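Local coordinates for sortase (Actinomyces oris, PDB 5UTT), which is a sortase of gram-positive bacteria, a cysteine transpeptidase family, and probably attaches surface proteins to the cell wall, at residues A[68-73]-A[103-108]. Sequence-based numbering, arbitrary orientation.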
loop_
_atom_site.group_PDB
_atom_site.type_symbol
_atom_site.label_atom_id
_atom_site.label_comp_id
_atom_site.label_asym_id
_atom_site.label_seq_id
_atom_site.Cartn_x
_atom_site.Cartn_y
_atom_site.Cartn_z
ATOM N N GLN A 68 9.869 1.457 -6.377
ATOM C CA GLN A 68 9.548 0.657 -7.542
ATOM C C GLN A 68 8.065 0.717 -7.908
ATOM O O GLN A 68 7.205 1.178 -7.115
ATOM C CB GLN A 68 10.029 -0.794 -7.370
ATOM C CG GLN A 68 11.519 -0.922 -7.497
ATOM C CD GLN A 68 12.264 -0.214 -6.410
ATOM O OE1 GLN A 68 12.138 -0.552 -5.229
ATOM N NE2 GLN A 68 13.071 0.752 -6.788
ATOM N N GLN A 69 7.763 0.324 -9.141
ATOM C CA GLN A 69 6.397 0.317 -9.612
ATOM C C GLN A 69 5.657 -0.911 -9.074
ATOM O O GLN A 69 6.262 -1.912 -8.649
ATOM C CB GLN A 69 6.327 0.381 -11.140
ATOM C CG GLN A 69 7.120 1.503 -11.788
ATOM C CD GLN A 69 6.827 2.884 -11.197
ATOM O OE1 GLN A 69 5.673 3.217 -10.858
ATOM N NE2 GLN A 69 7.878 3.702 -11.059
ATOM N N LEU A 70 4.331 -0.821 -9.086
ATOM C CA LEU A 70 3.487 -1.908 -8.630
ATOM C C LEU A 70 3.700 -3.165 -9.486
ATOM O O LEU A 70 3.663 -3.131 -10.731
ATOM C CB LEU A 70 2.029 -1.470 -8.650
ATOM C CG LEU A 70 0.994 -2.487 -8.200
ATOM C CD1 LEU A 70 1.251 -2.995 -6.797
ATOM C CD2 LEU A 70 -0.383 -1.844 -8.325
ATOM N N GLY A 71 3.985 -4.257 -8.798
ATOM C CA GLY A 71 4.346 -5.508 -9.460
ATOM C C GLY A 71 5.813 -5.713 -9.735
ATOM O O GLY A 71 6.215 -6.850 -10.031
ATOM N N GLU A 72 6.607 -4.636 -9.726
ATOM C CA GLU A 72 8.036 -4.722 -10.019
ATOM C C GLU A 72 8.827 -5.306 -8.846
ATOM O O GLU A 72 8.533 -5.072 -7.650
ATOM C CB GLU A 72 8.572 -3.332 -10.390
ATOM C CG GLU A 72 10.026 -3.258 -10.784
ATOM C CD GLU A 72 10.440 -1.878 -11.261
ATOM O OE1 GLU A 72 9.811 -0.868 -10.849
ATOM O OE2 GLU A 72 11.443 -1.794 -12.027
ATOM N N VAL A 73 9.836 -6.110 -9.180
ATOM C CA VAL A 73 10.712 -6.556 -8.156
ATOM C C VAL A 73 11.334 -5.372 -7.363
ATOM O O VAL A 73 12.023 -4.477 -7.907
ATOM C CB VAL A 73 11.821 -7.492 -8.714
ATOM C CG1 VAL A 73 12.874 -7.710 -7.660
ATOM C CG2 VAL A 73 11.225 -8.814 -9.183
ATOM N N VAL A 103 -4.171 -4.398 -3.973
ATOM C CA VAL A 103 -4.254 -3.292 -4.893
ATOM C C VAL A 103 -5.027 -3.672 -6.144
ATOM O O VAL A 103 -4.738 -4.667 -6.797
ATOM C CB VAL A 103 -2.889 -2.648 -5.234
ATOM C CG1 VAL A 103 -3.101 -1.408 -6.091
ATOM C CG2 VAL A 103 -2.124 -2.375 -3.953
ATOM N N SER A 104 -6.016 -2.886 -6.485
ATOM C CA SER A 104 -6.717 -3.121 -7.751
ATOM C C SER A 104 -6.246 -2.105 -8.802
ATOM O O SER A 104 -6.274 -0.892 -8.579
ATOM C CB SER A 104 -8.228 -3.115 -7.568
ATOM O OG SER A 104 -8.742 -1.840 -7.265
ATOM N N THR A 105 -5.894 -2.613 -9.978
ATOM C CA THR A 105 -5.633 -1.760 -11.145
ATOM C C THR A 105 -6.665 -2.086 -12.208
ATOM O O THR A 105 -7.503 -2.985 -12.016
ATOM C CB THR A 105 -4.208 -1.980 -11.671
ATOM O OG1 THR A 105 -4.066 -3.302 -12.210
ATOM C CG2 THR A 105 -3.194 -1.722 -10.561
ATOM N N ALA A 106 -6.627 -1.380 -13.328
ATOM C CA ALA A 106 -7.594 -1.590 -14.377
ATOM C C ALA A 106 -7.641 -3.044 -14.887
ATOM O O ALA A 106 -8.694 -3.553 -15.286
ATOM C CB ALA A 106 -7.343 -0.641 -15.519
ATOM N N LYS A 107 -6.488 -3.691 -14.906
ATOM C CA LYS A 107 -6.364 -5.039 -15.453
ATOM C C LYS A 107 -6.143 -6.163 -14.423
ATOM O O LYS A 107 -6.370 -7.362 -14.692
ATOM C CB LYS A 107 -5.202 -5.010 -16.471
ATOM C CG LYS A 107 -5.430 -4.008 -17.592
ATOM C CD LYS A 107 -4.351 -3.977 -18.687
ATOM C CE LYS A 107 -4.601 -2.796 -19.614
ATOM N NZ LYS A 107 -3.478 -2.454 -20.524
ATOM N N THR A 108 -5.720 -5.793 -13.224
ATOM C CA THR A 108 -5.081 -6.735 -12.309
ATOM C C THR A 108 -5.415 -6.559 -10.843
ATOM O O THR A 108 -5.570 -5.448 -10.398
ATOM C CB THR A 108 -3.534 -6.694 -12.489
ATOM O OG1 THR A 108 -3.223 -6.869 -13.882
ATOM C CG2 THR A 108 -2.829 -7.790 -11.624
#
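L70 meets V103 and T105 through a single methyl group. Its CD2 lies 3.5 Å from V103 CG1 and 3.6 Å from T105 CG2. Both pairs meet tip to tip, and all three residues are buried. The closest atoms are all methyl carbons, and no hydrogen bond crosses between 68-73 and 103-108. L70 CG is anti to the backbone N and beside the carbonyl carbon (chi1 -180°); with chi2 57° this points CD2 at the other segment.

L70 sits second in a type II beta turn from Q69 to E72. The turn is closed by E72 N to Q69 O at 2.9 Å. The extended E72 side chain accepts the Q69 N-H: Q69 N to E72 OE1 is 2.9 Å, nearly straight (170°) and nearly along the C-O axis. G71 takes the positive phi usual at the third position. On the other side, T105 N bonds to T108 O at 2.9 Å, which closes the loop joining strands 100-104 and 108-120.

Y110 and F112 of strand 108-120 also touch L70, and I144 of strand 142-150 touches V103. The contact thus packs the loop before strand 74-79 against V103 and T105 within the sortase beta-barrel domain.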